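Local coordinates for protein GRMZM2G135359 pseudokinase (Zea mays, PDB 6CPY) that is a receptor-like pseudokinase, represented here by the unliganded protein-kinase-fold part of a membrane protein, and may bind ATP, at residues T39-E42 against D43-N46; A155-L158 against E159-Q163; G252-L256 against E257-D261. All coordinates share one frame; numbering follows the deposited sequence.

Interaction 1: T39-E42 against D43-N46; sequences TACE and DFSN
C41 and F44 both turn their side chains anti to the carbonyl carbon (chi1 -53° and -49°), which brings the cysteine sulfur near the phenyl ring. C41 CB meets F44 CD1 at 3.9 Å. C41 SG lies 4.9 Å from the centroid of the F44 ring and approaches it obliquely. This is a cysteine sulfur-aromatic contact. S45 has a different torsion. Its OG sits between the backbone N and the carbonyl carbon (chi1 57°) and reaches back over the turn. S45 OG donates a hydrogen bond of 2.7 Å to E42 O, from a position tilted slightly out of the carbonyl plane. OG also touches E42 CB at 3.4 Å. The chain here closes helix 34-40 with a Schellman motif. E42, at positive phi, is its C-prime residue. Its N bonds back to T39 O at 3.3 Å, while D43 N bonds to E38 O. D43 and F44 also have positive phi, so the chain stays in the left-handed region through F44. S45 and N46 return to negative phi and lead into strand 47-50, an edge of the five-stranded sheet of the kinase N-lobe. The backbone bonds across the turn, from F44 N and S45 N to C41 O, are weak. Water 1 lies 2.7 Å from C41 O, to which it can donate, though it has other acceptors in reach. It accepts from N46 N at 2.8 Å. The carboxylate of E42 leads away from the turn. The F44 ring packs edge-to-face with Y57, and its side chain also touches R34 and E38.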
ATOM      1  N   THR A  39     -23.552  11.632  -2.988  1.00 32.16           N
ATOM      2  CA  THR A  39     -24.357  11.127  -1.878  1.00 33.43           C
ATOM      3  C   THR A  39     -23.473  10.326  -0.915  1.00 31.62           C
ATOM      4  O   THR A  39     -23.460  10.576   0.298  1.00 30.86           O
ATOM      5  CB  THR A  39     -25.513  10.246  -2.393  1.00 36.17           C
ATOM      6  OG1 THR A  39     -26.330  11.009  -3.300  1.00 38.08           O
ATOM      7  CG2 THR A  39     -26.373   9.738  -1.239  1.00 37.20           C
ATOM      8  N   ALA A  40     -22.717   9.387  -1.468  1.00 29.73           N
ATOM      9  CA  ALA A  40     -21.877   8.509  -0.646  1.00 29.64           C
ATOM     10  C   ALA A  40     -20.862   9.267   0.208  1.00 29.09           C
ATOM     11  O   ALA A  40     -20.603   8.868   1.345  1.00 29.88           O
ATOM     12  CB  ALA A  40     -21.167   7.495  -1.520  1.00 29.69           C
ATOM     13  N   CYS A  41     -20.289  10.339  -0.332  1.00 29.97           N
ATOM     14  CA  CYS A  41     -19.252  11.109   0.363  1.00 30.71           C
ATOM     15  C   CYS A  41     -19.714  12.454   0.913  1.00 32.33           C
ATOM     16  O   CYS A  41     -18.877  13.306   1.192  1.00 30.75           O
ATOM     17  CB  CYS A  41     -18.067  11.360  -0.568  1.00 31.10           C
ATOM     18  SG  CYS A  41     -17.415   9.869  -1.318  1.00 30.25           S
ATOM     19  N   GLU A  42     -21.023  12.648   1.069  1.00 35.39           N
ATOM     20  CA  GLU A  42     -21.563  13.914   1.587  1.00 39.22           C
ATOM     21  C   GLU A  42     -20.973  15.101   0.834  1.00 38.35           C
ATOM     22  O   GLU A  42     -20.450  16.034   1.441  1.00 37.27           O
ATOM     23  CB  GLU A  42     -21.269  14.063   3.089  1.00 42.73           C
ATOM     24  CG  GLU A  42     -21.699  12.891   3.956  1.00 47.00           C
ATOM     25  CD  GLU A  42     -23.147  12.965   4.392  1.00 52.63           C
ATOM     26  OE1 GLU A  42     -23.981  13.525   3.641  1.00 58.44           O
ATOM     27  OE2 GLU A  42     -23.454  12.453   5.492  1.00 53.64           O
ATOM     28  N   ASP A  43     -21.037  15.041  -0.494  1.00 38.52           N
ATOM     29  CA  ASP A  43     -20.440  16.056  -1.363  1.00 42.48           C
ATOM     30  C   ASP A  43     -18.955  16.330  -1.042  1.00 40.83           C
ATOM     31  O   ASP A  43     -18.498  17.468  -1.089  1.00 40.34           O
ATOM     32  CB  ASP A  43     -21.275  17.352  -1.332  1.00 46.79           C
ATOM     33  CG  ASP A  43     -22.625  17.198  -2.034  1.00 51.58           C
ATOM     34  OD1 ASP A  43     -22.637  16.843  -3.235  1.00 57.64           O
ATOM     35  OD2 ASP A  43     -23.672  17.448  -1.394  1.00 53.65           O
ATOM     36  N   PHE A  44     -18.211  15.272  -0.728  1.00 39.58           N
ATOM     37  CA  PHE A  44     -16.763  15.353  -0.524  1.00 39.08           C
ATOM     38  C   PHE A  44     -16.353  16.307   0.617  1.00 40.75           C
ATOM     39  O   PHE A  44     -15.397  17.076   0.493  1.00 39.97           O
ATOM     40  CB  PHE A  44     -16.073  15.689  -1.855  1.00 38.54           C
ATOM     41  CG  PHE A  44     -16.524  14.809  -2.992  1.00 38.12           C
ATOM     42  CD1 PHE A  44     -16.066  13.499  -3.095  1.00 38.14           C
ATOM     43  CD2 PHE A  44     -17.440  15.265  -3.924  1.00 37.84           C
ATOM     44  CE1 PHE A  44     -16.497  12.671  -4.125  1.00 38.61           C
ATOM     45  CE2 PHE A  44     -17.879  14.441  -4.950  1.00 38.67           C
ATOM     46  CZ  PHE A  44     -17.410  13.144  -5.051  1.00 37.92           C
ATOM     47  N   SER A  45     -17.061  16.204   1.740  1.00 40.90           N
ATOM     48  CA  SER A  45     -16.844  17.065   2.909  1.00 41.50           C
ATOM     49  C   SER A  45     -16.093  16.371   4.043  1.00 42.09           C
ATOM     50  O   SER A  45     -15.775  17.005   5.048  1.00 44.13           O
ATOM     51  CB  SER A  45     -18.184  17.580   3.438  1.00 41.33           C
ATOM     52  OG  SER A  45     -19.063  16.513   3.764  1.00 42.64           O
ATOM     53  N   ASN A  46     -15.794  15.085   3.886  1.00 40.18           N
ATOM     54  CA  ASN A  46     -15.175  14.307   4.951  1.00 41.41           C
ATOM     55  C   ASN A  46     -13.799  13.801   4.507  1.00 41.39           C
ATOM     56  O   ASN A  46     -13.694  12.781   3.834  1.00 36.85           O
ATOM     57  CB  ASN A  46     -16.105  13.149   5.317  1.00 44.22           C
ATOM     58  CG  ASN A  46     -15.703  12.446   6.594  1.00 48.46           C
ATOM     59  OD1 ASN A  46     -14.754  12.843   7.270  1.00 53.94           O
ATOM     60  ND2 ASN A  46     -16.434  11.384   6.934  1.00 51.46           N
TER
HETATM   61  O   HOH W   1     -16.301  13.088   1.950  1.00 30.38           O

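Interaction 2: A155-L158 against E159-Q163; sequences AYCL and EHMHQ
E159 stands one turn along the helix from A155 and Y156 and touches both. Its CB starts against the backbone, 3.4 Å from A155 O. From there the chain runs out extended, with CG anti to the backbone N (chi1 180°) and CD anti to CA (chi2 -172°). The side chain therefore lies beside that of Y156, and the two point the same way. At the tip, E159 OE1 comes to the edge of the Y156 ring, in its plane, 3.9 Å from CD1. Ring and carboxylate are nearly coplanar, with 17° between their planes. Water 2 holds the same oxygen. It donates to E159 OE1 at 2.7 Å and to Y156 O at 2.7 Å, so the carboxylate is linked through water to the backbone of Y156. Y156 O also accepts the N-H of H160 and thus has two donors. Both segments belong to helix 144-164, which corresponds to helix αE of the protein kinase C-lobe. Its i to i+4 bonds are regular here. M161 N to C157 O, at 2.8 Å, lies almost along the carbonyl axis. C157 and M161 meet on another side of the helix. The methionine chain bends at chi2 and chi3, and its SD rests 4.0 Å from C157 SG. M161 CB sits closer to the backbone, 3.3 Å from L158 O. The surroundings differ round the helix. E159 touches K294 and A297 of helix 293-304, and the hydroxyl of Y156 bonds to L306 O. L158 packs against I217 and Y221 of helix 214-230, while M161 touches V98 and L170 in loops.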
ATOM      1  N   ALA A 155       3.898  -9.108   3.125  1.00 25.39           N
ATOM      2  CA  ALA A 155       4.654 -10.037   2.297  1.00 26.15           C
ATOM      3  C   ALA A 155       3.759 -10.797   1.312  1.00 26.40           C
ATOM      4  O   ALA A 155       4.113 -10.925   0.141  1.00 26.87           O
ATOM      5  CB  ALA A 155       5.440 -11.011   3.162  1.00 26.00           C
ATOM      6  N   TYR A 156       2.608 -11.281   1.775  1.00 27.02           N
ATOM      7  CA  TYR A 156       1.678 -12.026   0.903  1.00 28.13           C
ATOM      8  C   TYR A 156       1.140 -11.150  -0.229  1.00 29.54           C
ATOM      9  O   TYR A 156       0.989 -11.627  -1.349  1.00 29.25           O
ATOM     10  CB  TYR A 156       0.496 -12.604   1.676  1.00 28.28           C
ATOM     11  CG  TYR A 156       0.799 -13.818   2.538  1.00 28.74           C
ATOM     12  CD1 TYR A 156       1.542 -14.895   2.041  1.00 30.91           C
ATOM     13  CD2 TYR A 156       0.279 -13.922   3.827  1.00 30.34           C
ATOM     14  CE1 TYR A 156       1.801 -16.012   2.831  1.00 32.40           C
ATOM     15  CE2 TYR A 156       0.516 -15.045   4.615  1.00 31.68           C
ATOM     16  CZ  TYR A 156       1.290 -16.076   4.120  1.00 32.64           C
ATOM     17  OH  TYR A 156       1.538 -17.182   4.912  1.00 34.97           O
ATOM     18  N   CYS A 157       0.858  -9.883   0.071  1.00 29.51           N
ATOM     19  CA  CYS A 157       0.422  -8.933  -0.965  1.00 29.60           C
ATOM     20  C   CYS A 157       1.530  -8.707  -1.995  1.00 29.52           C
ATOM     21  O   CYS A 157       1.310  -8.831  -3.216  1.00 28.79           O
ATOM     22  CB  CYS A 157       0.019  -7.594  -0.341  1.00 29.32           C
ATOM     23  SG  CYS A 157      -0.608  -6.409  -1.557  1.00 29.26           S
ATOM     24  N   LEU A 158       2.727  -8.395  -1.514  1.00 29.13           N
ATOM     25  CA  LEU A 158       3.841  -8.121  -2.419  1.00 30.14           C
ATOM     26  C   LEU A 158       4.185  -9.332  -3.299  1.00 30.36           C
ATOM     27  O   LEU A 158       4.540  -9.164  -4.477  1.00 32.12           O
ATOM     28  CB  LEU A 158       5.075  -7.644  -1.648  1.00 31.73           C
ATOM     29  CG  LEU A 158       5.165  -6.144  -1.320  1.00 32.32           C
ATOM     30  CD1 LEU A 158       3.857  -5.566  -0.821  1.00 35.15           C
ATOM     31  CD2 LEU A 158       6.269  -5.892  -0.310  1.00 32.61           C
ATOM     32  N   GLU A 159       4.096 -10.530  -2.729  1.00 31.63           N
ATOM     33  CA  GLU A 159       4.324 -11.775  -3.475  1.00 34.18           C
ATOM     34  C   GLU A 159       3.251 -11.935  -4.562  1.00 34.42           C
ATOM     35  O   GLU A 159       3.547 -12.320  -5.700  1.00 32.65           O
ATOM     36  CB  GLU A 159       4.289 -12.976  -2.528  1.00 37.72           C
ATOM     37  CG  GLU A 159       4.504 -14.338  -3.192  1.00 41.45           C
ATOM     38  CD  GLU A 159       4.258 -15.509  -2.249  1.00 46.76           C
ATOM     39  OE1 GLU A 159       3.398 -15.402  -1.343  1.00 49.06           O
ATOM     40  OE2 GLU A 159       4.919 -16.555  -2.422  1.00 51.86           O
ATOM     41  N   HIS A 160       2.003 -11.645  -4.205  1.00 33.51           N
ATOM     42  CA  HIS A 160       0.905 -11.753  -5.158  1.00 35.18           C
ATOM     43  C   HIS A 160       1.067 -10.742  -6.292  1.00 35.73           C
ATOM     44  O   HIS A 160       0.876 -11.080  -7.465  1.00 36.51           O
ATOM     45  CB  HIS A 160      -0.446 -11.576  -4.465  1.00 36.79           C
ATOM     46  CG  HIS A 160      -1.609 -11.825  -5.372  1.00 37.42           C
ATOM     47  ND1 HIS A 160      -2.456 -10.821  -5.786  1.00 40.45           N
ATOM     48  CD2 HIS A 160      -2.036 -12.954  -5.983  1.00 38.80           C
ATOM     49  CE1 HIS A 160      -3.369 -11.325  -6.598  1.00 40.32           C
ATOM     50  NE2 HIS A 160      -3.138 -12.617  -6.734  1.00 40.56           N
ATOM     51  N   MET A 161       1.476  -9.550  -5.943  1.00 36.29           N
ATOM     52  CA  MET A 161       1.732  -8.491  -6.870  1.00 41.07           C
ATOM     53  C   MET A 161       2.788  -8.904  -7.890  1.00 42.26           C
ATOM     54  O   MET A 161       2.640  -8.661  -9.050  1.00 40.97           O
ATOM     55  CB  MET A 161       2.273  -7.319  -6.087  1.00 45.71           C
ATOM     56  CG  MET A 161       1.754  -5.971  -6.420  1.00 49.47           C
ATOM     57  SD  MET A 161       0.522  -5.485  -5.235  1.00 58.06           S
ATOM     58  CE  MET A 161      -0.802  -6.468  -5.896  1.00 54.53           C
ATOM     59  N   HIS A 162       3.867  -9.483  -7.408  1.00 40.60           N
ATOM     60  CA  HIS A 162       4.950  -9.960  -8.259  1.00 44.95           C
ATOM     61  C   HIS A 162       4.521 -11.147  -9.113  1.00 44.12           C
ATOM     62  O   HIS A 162       4.954 -11.270 -10.249  1.00 45.97           O
ATOM     63  CB  HIS A 162       6.174 -10.365  -7.431  1.00 45.91           C
ATOM     64  CG  HIS A 162       7.240 -11.034  -8.243  1.00 50.43           C
ATOM     65  ND1 HIS A 162       8.141 -10.329  -9.010  1.00 52.49           N
ATOM     66  CD2 HIS A 162       7.517 -12.343  -8.447  1.00 52.89           C
ATOM     67  CE1 HIS A 162       8.946 -11.174  -9.631  1.00 55.24           C
ATOM     68  NE2 HIS A 162       8.588 -12.402  -9.305  1.00 54.68           N
ATOM     69  N   GLN A 163       3.693 -12.026  -8.552  1.00 45.32           N
ATOM     70  CA  GLN A 163       3.151 -13.171  -9.284  1.00 47.19           C
ATOM     71  C   GLN A 163       2.328 -12.700 -10.488  1.00 49.87           C
ATOM     72  O   GLN A 163       2.428 -13.265 -11.583  1.00 50.06           O
ATOM     73  CB  GLN A 163       2.291 -14.019  -8.347  1.00 48.39           C
ATOM     74  CG  GLN A 163       1.964 -15.414  -8.852  1.00 51.69           C
ATOM     75  CD  GLN A 163       0.999 -16.157  -7.938  1.00 54.61           C
ATOM     76  OE1 GLN A 163       0.297 -15.554  -7.116  1.00 57.39           O
ATOM     77  NE2 GLN A 163       0.954 -17.474  -8.084  1.00 55.29           N
TER
HETATM   78  O   HOH W   2       1.018 -14.222  -1.933  1.00 38.74           O

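Interaction 3: G252-L256 against E257-D261; sequences GGMRL and EELID
L256 and L259 form the packed side of this short helix, together with I260 and M254. L256 CD2 touches L259 CD2 at 4.1 Å, the two side chains crossing at a slant. The same methyl of L256 lies 4.2 Å from I260 CG1; these two side chains lie side by side and point the same way. M254 comes in from the loop. Its chain is extended to the sulfur, with CG anti to the backbone N (chi1 -169°), and SD rests 3.8 Å from L259 CB. The side chains of M254 and E258 cross at about a right angle, with M254 CG 3.6 Å from E258 OE1. An alanine at M254 would keep only the first carbon, and L259 and the stem of E258 would probably lose their cover on this side. The exposed side is polar. R255 NH2 makes a salt bridge to E257 OE2 at 2.9 Å, met on the syn side but tilted from both planes, which stand 39° apart. Water 3 accepts from R255 N and donates to E258 OE1 at 2.6 Å, while E258 OE2 pairs with R248. R255 holds the N-cap position, and its O accepts E258 N. At the other end I260 N bonds to L256 O at 2.9 Å. L256 and L259 also touch Y249 of helix 240-250, and L259 touches C276 of helix 269-282. This is the short helix linking αG to αH in the C-lobe of the protein kinase fold.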
ATOM      1  N   GLY A 252      27.104  -7.628  15.189  1.00 31.82           N
ATOM      2  CA  GLY A 252      27.142  -8.391  16.423  1.00 30.79           C
ATOM      3  C   GLY A 252      27.384  -7.599  17.690  1.00 30.58           C
ATOM      4  O   GLY A 252      27.676  -8.202  18.726  1.00 30.75           O
ATOM      5  N   GLY A 253      27.239  -6.267  17.635  1.00 29.07           N
ATOM      6  CA  GLY A 253      27.490  -5.410  18.786  1.00 29.21           C
ATOM      7  C   GLY A 253      26.267  -4.858  19.497  1.00 29.78           C
ATOM      8  O   GLY A 253      26.362  -3.841  20.187  1.00 30.36           O
ATOM      9  N   MET A 254      25.117  -5.515  19.337  1.00 28.67           N
ATOM     10  CA  MET A 254      23.882  -5.048  19.969  1.00 29.35           C
ATOM     11  C   MET A 254      22.977  -6.185  20.439  1.00 27.44           C
ATOM     12  O   MET A 254      22.678  -7.104  19.694  1.00 27.74           O
ATOM     13  CB  MET A 254      23.097  -4.143  19.010  1.00 28.39           C
ATOM     14  CG  MET A 254      21.941  -3.420  19.676  1.00 29.70           C
ATOM     15  SD  MET A 254      20.911  -2.507  18.519  1.00 31.39           S
ATOM     16  CE  MET A 254      22.126  -1.391  17.817  1.00 32.28           C
ATOM     17  N   ARG A 255      22.523  -6.085  21.686  1.00 30.72           N
ATOM     18  CA  ARG A 255      21.553  -7.024  22.237  1.00 31.58           C
ATOM     19  C   ARG A 255      20.184  -6.782  21.583  1.00 30.22           C
ATOM     20  O   ARG A 255      19.869  -5.658  21.205  1.00 28.89           O
ATOM     21  CB  ARG A 255      21.437  -6.832  23.746  1.00 36.71           C
ATOM     22  CG  ARG A 255      22.741  -7.051  24.502  1.00 41.84           C
ATOM     23  CD  ARG A 255      22.565  -6.803  25.989  1.00 45.96           C
ATOM     24  NE  ARG A 255      21.485  -7.618  26.551  1.00 51.55           N
ATOM     25  CZ  ARG A 255      21.556  -8.926  26.801  1.00 54.85           C
ATOM     26  NH1 ARG A 255      22.664  -9.623  26.541  1.00 56.51           N
ATOM     27  NH2 ARG A 255      20.499  -9.551  27.313  1.00 54.96           N
ATOM     28  N   LEU A 256      19.373  -7.829  21.459  1.00 30.43           N
ATOM     29  CA  LEU A 256      18.027  -7.665  20.900  1.00 31.03           C
ATOM     30  C   LEU A 256      17.154  -6.706  21.718  1.00 31.92           C
ATOM     31  O   LEU A 256      16.285  -6.042  21.150  1.00 30.56           O
ATOM     32  CB  LEU A 256      17.315  -9.012  20.733  1.00 32.27           C
ATOM     33  CG  LEU A 256      17.603  -9.843  19.482  1.00 34.93           C
ATOM     34  CD1 LEU A 256      16.936 -11.205  19.632  1.00 36.51           C
ATOM     35  CD2 LEU A 256      17.111  -9.149  18.225  1.00 34.93           C
ATOM     36  N   GLU A 257      17.380  -6.613  23.033  1.00 32.36           N
ATOM     37  CA  GLU A 257      16.622  -5.658  23.866  1.00 33.93           C
ATOM     38  C   GLU A 257      16.884  -4.194  23.493  1.00 33.10           C
ATOM     39  O   GLU A 257      16.056  -3.324  23.770  1.00 32.23           O
ATOM     40  CB  GLU A 257      16.925  -5.829  25.360  1.00 37.83           C
ATOM     41  CG  GLU A 257      16.511  -7.165  25.947  1.00 40.48           C
ATOM     42  CD  GLU A 257      17.652  -8.167  26.011  1.00 44.73           C
ATOM     43  OE1 GLU A 257      18.505  -8.179  25.092  1.00 41.62           O
ATOM     44  OE2 GLU A 257      17.684  -8.954  26.987  1.00 49.01           O
ATOM     45  N   GLU A 258      18.042  -3.912  22.903  1.00 30.18           N
ATOM     46  CA  GLU A 258      18.340  -2.567  22.435  1.00 32.19           C
ATOM     47  C   GLU A 258      17.732  -2.319  21.049  1.00 30.15           C
ATOM     48  O   GLU A 258      17.362  -1.202  20.725  1.00 31.91           O
ATOM     49  CB  GLU A 258      19.861  -2.320  22.417  1.00 35.76           C
ATOM     50  CG  GLU A 258      20.233  -0.933  21.908  1.00 38.94           C
ATOM     51  CD  GLU A 258      21.684  -0.538  22.142  1.00 42.81           C
ATOM     52  OE1 GLU A 258      22.504  -1.383  22.573  1.00 45.65           O
ATOM     53  OE2 GLU A 258      22.002   0.647  21.876  1.00 46.89           O
ATOM     54  N   LEU A 259      17.638  -3.359  20.237  1.00 28.44           N
ATOM     55  CA  LEU A 259      17.145  -3.230  18.870  1.00 28.53           C
ATOM     56  C   LEU A 259      15.618  -3.133  18.798  1.00 28.15           C
ATOM     57  O   LEU A 259      15.060  -2.272  18.109  1.00 27.42           O
ATOM     58  CB  LEU A 259      17.609  -4.420  18.035  1.00 29.07           C
ATOM     59  CG  LEU A 259      17.163  -4.407  16.567  1.00 30.02           C
ATOM     60  CD1 LEU A 259      17.967  -3.401  15.773  1.00 31.32           C
ATOM     61  CD2 LEU A 259      17.284  -5.778  15.939  1.00 32.16           C
ATOM     62  N   ILE A 260      14.952  -4.029  19.502  1.00 26.80           N
ATOM     63  CA  ILE A 260      13.505  -4.219  19.329  1.00 26.02           C
ATOM     64  C   ILE A 260      12.720  -3.100  20.032  1.00 26.38           C
ATOM     65  O   ILE A 260      13.056  -2.697  21.140  1.00 26.33           O
ATOM     66  CB  ILE A 260      13.081  -5.616  19.829  1.00 26.27           C
ATOM     67  CG1 ILE A 260      13.797  -6.725  19.029  1.00 26.98           C
ATOM     68  CG2 ILE A 260      11.566  -5.796  19.735  1.00 25.82           C
ATOM     69  CD1 ILE A 260      13.513  -6.739  17.533  1.00 28.20           C
ATOM     70  N   ASP A 261      11.683  -2.597  19.362  1.00 24.72           N
ATOM     71  CA  ASP A 261      10.841  -1.528  19.878  1.00 26.62           C
ATOM     72  C   ASP A 261      10.334  -1.837  21.291  1.00 26.51           C
ATOM     73  O   ASP A 261       9.636  -2.819  21.485  1.00 25.80           O
ATOM     74  CB  ASP A 261       9.645  -1.332  18.926  1.00 25.60           C
ATOM     75  CG  ASP A 261       8.848  -0.066  19.211  1.00 26.65           C
ATOM     76  OD1 ASP A 261       9.010   0.544  20.293  1.00 26.03           O
ATOM     77  OD2 ASP A 261       8.036   0.294  18.327  1.00 27.27           O
TER
HETATM   78  O   HOH W   3      23.150  -3.839  23.274  1.00 42.18           O

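In the fold
The three contacts are all local, and no two share a helix or touch. Interaction 1 lies on the N-lobe surface, interaction 2 is buried in the C-lobe, and interaction 3 is partly buried at the far end of that lobe. Centres of interactions 1 and 3 are 47 Å apart, on opposite sides of the chain's centre. Those of interactions 2 and 3 are 30 Å apart. Chemistry follows place. At 39-46 a helix ends, and weak backbone bonds are helped by a hydroxyl and a water. At 155-163 regular helix bonds run beside a water-linked glutamate and a pair of sulfurs. At 252-261 a helix starts and ends, with apolar packing inside and a salt bridge outside.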